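Local structure of Ydr267cp (Saccharomyces cerevisiae, 2HES) at residues W161-A166 with F205-G210; G210-C215 with W226-D231; Q252-A257 with E297-K302. The protein acts as an essential WD40 beta-propeller component of the cytosolic iron-sulfur assembly machinery, required to mature extramitochondrial Fe/S proteins and interacting with NAR1. All blocks are in the same frame, centred on the assembly; numbering follows the deposited sequence.

Contact 1. Residues W161-A166 with F205-G210; sequences WHPSEA and FDKTEG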
loop_
_atom_site.group_PDB
_atom_site.type_symbol
_atom_site.label_atom_id
_atom_site.label_comp_id
_atom_site.label_asym_id
_atom_site.label_seq_id
_atom_site.Cartn_x
_atom_site.Cartn_y
_atom_site.Cartn_z
ATOM N N TRP A 161 1.789 -6.349 4.153
ATOM C CA TRP A 161 1.963 -7.199 5.319
ATOM C C TRP A 161 1.506 -6.556 6.618
ATOM O O TRP A 161 1.549 -5.316 6.780
ATOM C CB TRP A 161 3.457 -7.567 5.492
ATOM C CG TRP A 161 4.059 -8.265 4.341
ATOM C CD1 TRP A 161 4.500 -7.709 3.143
ATOM C CD2 TRP A 161 4.410 -9.653 4.270
ATOM N NE1 TRP A 161 5.061 -8.670 2.345
ATOM C CE2 TRP A 161 5.014 -9.873 3.000
ATOM C CE3 TRP A 161 4.280 -10.730 5.157
ATOM C CZ2 TRP A 161 5.456 -11.139 2.587
ATOM C CZ3 TRP A 161 4.671 -11.992 4.729
ATOM C CH2 TRP A 161 5.269 -12.185 3.458
ATOM N N HIS A 162 1.112 -7.418 7.566
ATOM C CA HIS A 162 0.845 -7.005 8.936
ATOM C C HIS A 162 2.109 -6.306 9.538
ATOM O O HIS A 162 3.217 -6.615 9.101
ATOM C CB HIS A 162 0.427 -8.243 9.727
ATOM C CG HIS A 162 -0.057 -7.946 11.113
ATOM N ND1 HIS A 162 0.785 -7.839 12.205
ATOM C CD2 HIS A 162 -1.309 -7.716 11.580
ATOM C CE1 HIS A 162 0.066 -7.563 13.275
ATOM N NE2 HIS A 162 -1.201 -7.453 12.917
ATOM N N PRO A 163 1.940 -5.354 10.483
ATOM C CA PRO A 163 3.080 -4.610 11.029
ATOM C C PRO A 163 4.107 -5.461 11.784
ATOM O O PRO A 163 5.264 -5.000 11.919
ATOM C CB PRO A 163 2.433 -3.574 11.967
ATOM C CG PRO A 163 1.070 -4.156 12.297
ATOM C CD PRO A 163 0.669 -4.824 10.994
ATOM N N SER A 164 3.686 -6.645 12.236
ATOM C CA SER A 164 4.481 -7.498 13.177
ATOM C C SER A 164 4.243 -9.021 13.110
ATOM O O SER A 164 4.751 -9.791 13.954
ATOM C CB SER A 164 4.179 -7.094 14.603
ATOM O OG SER A 164 2.842 -7.447 14.904
ATOM N N GLU A 165 3.406 -9.473 12.195
ATOM C CA GLU A 165 3.281 -10.907 11.970
ATOM C C GLU A 165 3.587 -11.160 10.495
ATOM O O GLU A 165 3.535 -10.242 9.704
ATOM C CB GLU A 165 1.886 -11.386 12.328
ATOM C CG GLU A 165 1.430 -10.999 13.741
ATOM C CD GLU A 165 1.946 -11.947 14.805
ATOM O OE1 GLU A 165 2.003 -13.169 14.551
ATOM O OE2 GLU A 165 2.296 -11.479 15.903
ATOM N N ALA A 166 3.973 -12.394 10.161
ATOM C CA ALA A 166 4.224 -12.791 8.782
ATOM C C ALA A 166 2.845 -13.175 8.204
ATOM O O ALA A 166 2.540 -14.336 7.920
ATOM C CB ALA A 166 5.246 -13.945 8.724
ATOM N N PHE A 205 -3.530 -3.234 7.593
ATOM C CA PHE A 205 -3.855 -3.837 8.918
ATOM C C PHE A 205 -3.942 -2.828 10.062
ATOM O O PHE A 205 -3.280 -1.822 10.039
ATOM C CB PHE A 205 -2.814 -4.878 9.311
ATOM C CG PHE A 205 -2.878 -6.130 8.508
ATOM C CD1 PHE A 205 -3.687 -7.206 8.943
ATOM C CD2 PHE A 205 -2.153 -6.260 7.322
ATOM C CE1 PHE A 205 -3.760 -8.377 8.239
ATOM C CE2 PHE A 205 -2.232 -7.469 6.571
ATOM C CZ PHE A 205 -3.034 -8.524 7.057
ATOM N N ASP A 206 -4.794 -3.144 11.050
ATOM C CA ASP A 206 -4.923 -2.385 12.275
ATOM C C ASP A 206 -3.567 -2.461 12.930
ATOM O O ASP A 206 -2.918 -3.526 12.886
ATOM C CB ASP A 206 -5.967 -3.079 13.176
ATOM C CG ASP A 206 -6.345 -2.263 14.456
ATOM O OD1 ASP A 206 -5.712 -1.198 14.798
ATOM O OD2 ASP A 206 -7.328 -2.740 15.084
ATOM N N LYS A 207 -3.127 -1.357 13.527
ATOM C CA LYS A 207 -1.837 -1.363 14.257
ATOM C C LYS A 207 -1.986 -1.631 15.752
ATOM O O LYS A 207 -0.985 -1.756 16.469
ATOM C CB LYS A 207 -1.056 -0.065 13.997
ATOM C CG LYS A 207 -0.978 0.289 12.531
ATOM C CD LYS A 207 -0.327 -0.835 11.666
ATOM C CE LYS A 207 0.033 -0.360 10.247
ATOM N NZ LYS A 207 -1.161 -0.075 9.389
ATOM N N THR A 208 -3.223 -1.788 16.224
ATOM C CA THR A 208 -3.494 -2.177 17.623
ATOM C C THR A 208 -2.850 -3.507 17.934
ATOM O O THR A 208 -2.958 -4.453 17.157
ATOM C CB THR A 208 -5.050 -2.285 17.876
ATOM O OG1 THR A 208 -5.701 -1.069 17.508
ATOM C CG2 THR A 208 -5.346 -2.572 19.347
ATOM N N GLU A 209 -2.168 -3.604 19.088
ATOM C CA GLU A 209 -1.584 -4.889 19.488
ATOM C C GLU A 209 -2.689 -5.948 19.625
ATOM O O GLU A 209 -3.820 -5.592 19.872
ATOM C CB GLU A 209 -0.851 -4.749 20.834
ATOM C CG GLU A 209 0.421 -3.816 20.740
ATOM C CD GLU A 209 1.598 -4.418 19.947
ATOM O OE1 GLU A 209 1.443 -5.521 19.385
ATOM O OE2 GLU A 209 2.713 -3.797 19.874
ATOM N N GLY A 210 -2.326 -7.222 19.437
ATOM C CA GLY A 210 -3.215 -8.372 19.689
ATOM C C GLY A 210 -3.862 -8.866 18.408
ATOM O O GLY A 210 -3.260 -8.783 17.307
HETATM O O HOH W 1 -0.201 -3.203 7.701
HETATM O O HOH W 2 -4.071 -6.200 12.998
HETATM O O HOH W 3 -1.798 -7.055 15.938
HETATM O O HOH W 4 1.038 -6.209 16.459
#
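His162 carries its CG anti to the backbone N (chi1 -172°), while Phe205 holds its CG anti to the carbonyl carbon, and the side chains meet at about a right angle. The imidazole directs an edge at the phenyl face in an offset edge-to-face pair, ring centroids 5.2 Å apart and planes at 69°; His162 CD2 lies 3.6 Å from Phe205 CD1. Over the centre of the same phenyl ring sits His162 CB, 4.0 Å from the Phe205 centroid and 9° off the ring normal, a CH-pi contact. Pro163 extends the apolar patch: its CD touches Phe205 CB, and its CG lies 3.7 Å from Lys207 CD. Lys207 NZ turns to Phe205 O, Asp204 and Trp258 O. No direct hydrogen bond joins the segments, and water takes that role. One water receives from His162 NE2 weakly and lies near Thr208 O and Gly210 O; another bridges Trp161 O and, weakly, Phe205 N. On the other nitrogen, Ser164 N donates to His162 ND1 at 3.1 Å, tilted from the ring plane. With ND1 accepting, the imidazole is probably protonated at NE2 and neutral, held by its own loop in repeat 4 against the Phe205 loop of repeat 5.

Contact 2. Residues G210-C215 with W226-D231; sequences GVFRLC and WKYMGD
Three backbone hydrogen bonds tie Gly210-Cys215 to Trp226-Asp231. Leu214 and Trp226 form an antiparallel hydrogen-bonded pair: Trp226 N donates to Leu214 O at 2.7 Å, almost straight (173°), and Leu214 N returns a bond to Trp226 O at 2.9 Å. Beyond the non-hydrogen-bonded pair Arg213-Lys227, Tyr228 N reaches Phe212 O at 3.1 Å, and a water donates to both Phe212 O and Tyr228 O. Tyr228 OH donates to Asp231 OD1 at 2.6 Å, from above the carboxylate plane. The tyrosine CG stands anti to its backbone N (chi1 169°), and the ring lies beside Phe212, pointing the same way. Phe212 CD2 sits 3.8 Å above one face, toward the rim, whereas Gly230 N lies over the centre of the opposite face; the two ring planes make 45°. An alanine in place of Tyr228 would probably leave Asp231 OD1 without its hydroxyl donor and open a gap between Phe212 and Gly230. Further along, Leu214 CD2 packs 4.0 Å from Trp226 CD1. This hairpin forms the middle of a WD40 blade: strand 200-205 flanks strand 213-218, strand 237-244 flanks strand 223-231, and Leu193 of the preceding blade touches Leu214 and Trp226.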
loop_
_atom_site.group_PDB
_atom_site.type_symbol
_atom_site.label_atom_id
_atom_site.label_comp_id
_atom_site.label_asym_id
_atom_site.label_seq_id
_atom_site.Cartn_x
_atom_site.Cartn_y
_atom_site.Cartn_z
ATOM N N GLY A 210 -2.326 -7.222 19.437
ATOM C CA GLY A 210 -3.215 -8.372 19.689
ATOM C C GLY A 210 -3.862 -8.866 18.408
ATOM O O GLY A 210 -3.260 -8.783 17.307
ATOM N N VAL A 211 -5.086 -9.375 18.539
ATOM C CA VAL A 211 -5.759 -10.039 17.417
ATOM C C VAL A 211 -6.046 -9.052 16.284
ATOM O O VAL A 211 -6.209 -7.839 16.505
ATOM C CB VAL A 211 -7.026 -10.790 17.874
ATOM C CG1 VAL A 211 -6.634 -11.876 18.930
ATOM C CG2 VAL A 211 -8.056 -9.781 18.440
ATOM N N PHE A 212 -6.160 -9.582 15.070
ATOM C CA PHE A 212 -5.990 -8.758 13.853
ATOM C C PHE A 212 -7.271 -8.121 13.352
ATOM O O PHE A 212 -8.351 -8.679 13.491
ATOM C CB PHE A 212 -5.445 -9.607 12.685
ATOM C CG PHE A 212 -4.405 -10.620 13.094
ATOM C CD1 PHE A 212 -3.192 -10.220 13.676
ATOM C CD2 PHE A 212 -4.653 -11.982 12.905
ATOM C CE1 PHE A 212 -2.245 -11.158 14.053
ATOM C CE2 PHE A 212 -3.687 -12.954 13.280
ATOM C CZ PHE A 212 -2.494 -12.520 13.862
ATOM N N ARG A 213 -7.124 -6.946 12.738
ATOM C CA ARG A 213 -8.214 -6.386 11.901
ATOM C C ARG A 213 -7.592 -5.782 10.658
ATOM O O ARG A 213 -6.363 -5.597 10.600
ATOM C CB ARG A 213 -9.004 -5.296 12.633
ATOM C CG ARG A 213 -9.734 -5.818 13.862
ATOM C CD ARG A 213 -10.745 -4.763 14.328
ATOM N NE ARG A 213 -10.064 -3.542 14.784
ATOM C CZ ARG A 213 -10.696 -2.473 15.250
ATOM N NH1 ARG A 213 -12.038 -2.456 15.326
ATOM N NH2 ARG A 213 -10.002 -1.425 15.660
ATOM N N LEU A 214 -8.429 -5.512 9.663
ATOM C CA LEU A 214 -7.910 -4.967 8.398
ATOM C C LEU A 214 -8.953 -4.008 7.831
ATOM O O LEU A 214 -10.148 -4.312 7.960
ATOM C CB LEU A 214 -7.718 -6.136 7.408
ATOM C CG LEU A 214 -7.224 -5.828 6.018
ATOM C CD1 LEU A 214 -5.746 -6.172 5.979
ATOM C CD2 LEU A 214 -8.009 -6.591 4.933
ATOM N N CYS A 215 -8.540 -2.885 7.220
ATOM C CA CYS A 215 -9.528 -2.093 6.453
ATOM C C CYS A 215 -9.226 -2.193 4.976
ATOM O O CYS A 215 -8.065 -2.426 4.546
ATOM C CB CYS A 215 -9.549 -0.634 6.900
ATOM S SG CYS A 215 -7.970 0.273 6.616
ATOM N N TRP A 226 -12.587 -5.331 8.684
ATOM C CA TRP A 226 -12.738 -6.755 8.834
ATOM C C TRP A 226 -12.055 -7.139 10.134
ATOM O O TRP A 226 -10.969 -6.619 10.445
ATOM C CB TRP A 226 -12.000 -7.440 7.687
ATOM C CG TRP A 226 -12.430 -7.023 6.319
ATOM C CD1 TRP A 226 -11.901 -5.981 5.547
ATOM C CD2 TRP A 226 -13.408 -7.680 5.494
ATOM N NE1 TRP A 226 -12.557 -5.949 4.314
ATOM C CE2 TRP A 226 -13.448 -6.995 4.255
ATOM C CE3 TRP A 226 -14.263 -8.798 5.679
ATOM C CZ2 TRP A 226 -14.333 -7.371 3.210
ATOM C CZ3 TRP A 226 -15.151 -9.168 4.614
ATOM C CH2 TRP A 226 -15.166 -8.452 3.421
ATOM N N LYS A 227 -12.597 -8.153 10.795
ATOM C CA LYS A 227 -12.086 -8.587 12.083
ATOM C C LYS A 227 -11.839 -10.084 12.098
ATOM O O LYS A 227 -12.714 -10.863 11.725
ATOM C CB LYS A 227 -13.149 -8.321 13.119
ATOM C CG LYS A 227 -12.823 -8.933 14.522
ATOM C CD LYS A 227 -13.970 -8.543 15.519
ATOM C CE LYS A 227 -14.089 -7.134 15.878
ATOM N NZ LYS A 227 -15.434 -7.217 16.648
ATOM N N TYR A 228 -10.652 -10.478 12.550
ATOM C CA TYR A 228 -10.344 -11.894 12.740
ATOM C C TYR A 228 -11.120 -12.479 13.945
ATOM O O TYR A 228 -11.200 -11.840 14.990
ATOM C CB TYR A 228 -8.847 -11.999 12.981
ATOM C CG TYR A 228 -8.329 -13.312 13.459
ATOM C CD1 TYR A 228 -8.288 -14.406 12.621
ATOM C CD2 TYR A 228 -7.772 -13.443 14.743
ATOM C CE1 TYR A 228 -7.755 -15.618 13.031
ATOM C CE2 TYR A 228 -7.195 -14.658 15.148
ATOM C CZ TYR A 228 -7.216 -15.735 14.285
ATOM O OH TYR A 228 -6.705 -16.952 14.688
ATOM N N MET A 229 -11.667 -13.686 13.765
ATOM C CA MET A 229 -12.571 -14.298 14.739
ATOM C C MET A 229 -12.060 -15.683 15.148
ATOM O O MET A 229 -12.815 -16.483 15.690
ATOM C CB MET A 229 -14.009 -14.382 14.149
ATOM C CG MET A 229 -14.692 -13.049 13.817
ATOM S SD MET A 229 -15.070 -12.142 15.300
ATOM C CE MET A 229 -16.430 -13.110 15.966
ATOM N N GLY A 230 -10.769 -15.932 14.921
ATOM C CA GLY A 230 -10.056 -17.129 15.383
ATOM C C GLY A 230 -9.903 -18.153 14.267
ATOM O O GLY A 230 -10.511 -18.025 13.192
ATOM N N ASP A 231 -9.086 -19.164 14.526
ATOM C CA ASP A 231 -8.862 -20.229 13.543
ATOM C C ASP A 231 -9.988 -21.249 13.595
ATOM O O ASP A 231 -10.596 -21.428 14.652
ATOM C CB ASP A 231 -7.537 -20.900 13.843
ATOM C CG ASP A 231 -6.349 -20.065 13.402
ATOM O OD1 ASP A 231 -6.497 -18.887 13.014
ATOM O OD2 ASP A 231 -5.221 -20.592 13.465
HETATM O O HOH W 5 -9.597 -9.854 15.814
#

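Contact 3. Residues Q252-A257 with E297-K302; sequences QVYNVA and EINVVK
Two direct hydrogen bonds cross between Gln252-Ala257 and Glu297-Lys302, each using a side chain. Tyr254 OH donates to Glu297 OE1 at 3.0 Å, approaching from above the carboxylate plane, with ring and carboxylate planes 48° apart. Asn255 OD1 accepts from Val301 N at 3.0 Å; the N-H...O angle of 165° shows a nearly straight bond, although the donor is tilted from the amide plane. The same oxygen receives a water proton at 2.6 Å, and that water also accepts from Lys302 NZ, whose further partner is Phe20 O. At least two donors therefore grip the buried Asn255 OD1.

A second water donates to Tyr254 O and Asn299 O, bridging two carbonyls that cannot bond each other.

Van der Waals contacts fill in around these bonds. Tyr254 CG stands anti to the carbonyl carbon, beside the backbone N, and Ile298 O lies in the ring plane at its edge, 3.3 Å from Tyr254 CD2. Tyr254 and Asn299 run side by side, pointing the same way, while Asn299 ND2 turns to Asp317 and Ile17 O. Asn255 CB rests 3.3 Å from Asn299 O, and Val300 CG2 approaches Asn255 OD1. Farther along, Ala257 CB meets Val301 CG1 at 4.1 Å.

Segments 253-257 and 298-302 run within 3° of parallel, their axes 5.4 Å apart at closest approach, without a backbone hydrogen bond between them. They belong to strands 253-258 and 298-303, the innermost of adjacent WD40 blades, in repeats 6 and 7. Classic beta bulges occur in both, Tyr254-Asn255 facing Val267 of strand 264-268 and Asn299-Val300 facing Gly315 of strand 312-316.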
loop_
_atom_site.group_PDB
_atom_site.type_symbol
_atom_site.label_atom_id
_atom_site.label_comp_id
_atom_site.label_asym_id
_atom_site.label_seq_id
_atom_site.Cartn_x
_atom_site.Cartn_y
_atom_site.Cartn_z
ATOM N N GLN A 252 -15.075 5.485 -6.534
ATOM C CA GLN A 252 -13.948 4.506 -6.337
ATOM C C GLN A 252 -13.124 4.937 -5.115
ATOM O O GLN A 252 -12.736 6.098 -5.035
ATOM C CB GLN A 252 -12.935 4.470 -7.501
ATOM C CG GLN A 252 -13.421 3.927 -8.823
ATOM C CD GLN A 252 -13.887 5.005 -9.772
ATOM O OE1 GLN A 252 -14.316 6.076 -9.352
ATOM N NE2 GLN A 252 -13.825 4.713 -11.051
ATOM N N VAL A 253 -12.836 4.022 -4.186
ATOM C CA VAL A 253 -11.937 4.357 -3.081
ATOM C C VAL A 253 -10.596 3.707 -3.434
ATOM O O VAL A 253 -10.462 2.476 -3.382
ATOM C CB VAL A 253 -12.424 3.804 -1.743
ATOM C CG1 VAL A 253 -11.438 4.198 -0.656
ATOM C CG2 VAL A 253 -13.777 4.419 -1.381
ATOM N N TYR A 254 -9.623 4.514 -3.876
ATOM C CA TYR A 254 -8.420 3.940 -4.437
ATOM C C TYR A 254 -7.348 3.574 -3.404
ATOM O O TYR A 254 -6.441 2.831 -3.737
ATOM C CB TYR A 254 -7.771 4.937 -5.407
ATOM C CG TYR A 254 -8.447 5.063 -6.772
ATOM C CD1 TYR A 254 -9.001 3.959 -7.423
ATOM C CD2 TYR A 254 -8.446 6.293 -7.448
ATOM C CE1 TYR A 254 -9.621 4.101 -8.706
ATOM C CE2 TYR A 254 -9.026 6.413 -8.715
ATOM C CZ TYR A 254 -9.577 5.333 -9.344
ATOM O OH TYR A 254 -10.154 5.518 -10.623
ATOM N N ASN A 255 -7.403 4.158 -2.227
ATOM C CA ASN A 255 -6.376 3.835 -1.206
ATOM C C ASN A 255 -6.868 4.066 0.232
ATOM O O ASN A 255 -7.598 5.014 0.529
ATOM C CB ASN A 255 -5.096 4.670 -1.533
ATOM C CG ASN A 255 -3.785 3.902 -1.310
ATOM O OD1 ASN A 255 -2.912 4.380 -0.619
ATOM N ND2 ASN A 255 -3.637 2.735 -1.945
ATOM N N VAL A 256 -6.461 3.182 1.137
ATOM C CA VAL A 256 -6.684 3.383 2.549
ATOM C C VAL A 256 -5.403 3.163 3.315
ATOM O O VAL A 256 -4.517 2.397 2.867
ATOM C CB VAL A 256 -7.785 2.400 3.109
ATOM C CG1 VAL A 256 -9.134 2.655 2.470
ATOM C CG2 VAL A 256 -7.374 0.948 2.832
ATOM N N ALA A 257 -5.332 3.780 4.487
ATOM C CA ALA A 257 -4.147 3.694 5.371
ATOM C C ALA A 257 -4.574 3.777 6.814
ATOM O O ALA A 257 -5.383 4.662 7.194
ATOM C CB ALA A 257 -3.171 4.834 5.049
ATOM N N GLU A 297 -8.002 12.881 -9.723
ATOM C CA GLU A 297 -8.208 11.653 -8.939
ATOM C C GLU A 297 -7.020 11.503 -7.989
ATOM O O GLU A 297 -5.895 11.903 -8.341
ATOM C CB GLU A 297 -8.334 10.441 -9.864
ATOM C CG GLU A 297 -9.687 10.415 -10.644
ATOM C CD GLU A 297 -9.949 9.153 -11.456
ATOM O OE1 GLU A 297 -9.143 8.203 -11.429
ATOM O OE2 GLU A 297 -10.984 9.100 -12.152
ATOM N N ILE A 298 -7.260 10.986 -6.781
ATOM C CA ILE A 298 -6.177 10.781 -5.822
ATOM C C ILE A 298 -5.966 9.269 -5.700
ATOM O O ILE A 298 -6.945 8.519 -5.486
ATOM C CB ILE A 298 -6.483 11.377 -4.427
ATOM C CG1 ILE A 298 -6.940 12.843 -4.495
ATOM C CG2 ILE A 298 -5.287 11.201 -3.489
ATOM C CD1 ILE A 298 -7.319 13.424 -3.153
ATOM N N ASN A 299 -4.710 8.810 -5.784
ATOM C CA ASN A 299 -4.456 7.370 -5.946
ATOM C C ASN A 299 -3.888 6.716 -4.712
ATOM O O ASN A 299 -3.960 5.470 -4.568
ATOM C CB ASN A 299 -3.452 7.156 -7.085
ATOM C CG ASN A 299 -3.984 7.634 -8.407
ATOM O OD1 ASN A 299 -5.041 7.194 -8.863
ATOM N ND2 ASN A 299 -3.253 8.550 -9.032
ATOM N N VAL A 300 -3.263 7.525 -3.869
ATOM C CA VAL A 300 -2.442 6.996 -2.757
ATOM C C VAL A 300 -2.425 7.916 -1.557
ATOM O O VAL A 300 -2.435 9.148 -1.708
ATOM C CB VAL A 300 -0.988 6.547 -3.217
ATOM C CG1 VAL A 300 -0.180 7.704 -3.811
ATOM C CG2 VAL A 300 -0.233 5.947 -2.075
ATOM N N VAL A 301 -2.424 7.315 -0.358
ATOM C CA VAL A 301 -2.362 8.048 0.893
ATOM C C VAL A 301 -1.529 7.286 1.908
ATOM O O VAL A 301 -1.643 6.073 1.989
ATOM C CB VAL A 301 -3.795 8.324 1.474
ATOM C CG1 VAL A 301 -4.542 7.006 1.791
ATOM C CG2 VAL A 301 -3.724 9.240 2.689
ATOM N N LYS A 302 -0.707 8.007 2.680
ATOM C CA LYS A 302 0.101 7.413 3.753
ATOM C C LYS A 302 0.158 8.315 4.973
ATOM O O LYS A 302 0.167 9.525 4.839
ATOM C CB LYS A 302 1.537 7.174 3.247
ATOM C CG LYS A 302 1.723 6.054 2.221
ATOM C CD LYS A 302 1.371 4.691 2.816
ATOM C CE LYS A 302 2.210 3.570 2.238
ATOM N NZ LYS A 302 2.201 3.408 0.769
HETATM O O HOH W 6 -4.041 3.192 -5.788
HETATM O O HOH W 7 -0.638 3.595 0.438
#

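How the contacts relate
The three contacts follow one another along the chain, all in one seven-bladed WD40 propeller. Contact 1 joins loops of neighbouring blades, from repeats 4 and 5; contact 2 lies within the repeat 5 blade; contact 3 joins inner strands of repeats 6 and 7. Contacts 1 and 2, centres 10 Å apart, share Gly210 and touch through the Asp206-Arg213 salt bridge (OD2 to NE 2.9 Å) and the packing of His162 on Phe212. Contact 3 is about 20 Å from contact 1 and 22 Å from contact 2, centre to centre, but Cys215 O meets Val256 CG2 at 3.8 Å. Thus packing within and between blades forms a continuous path partway round the ring.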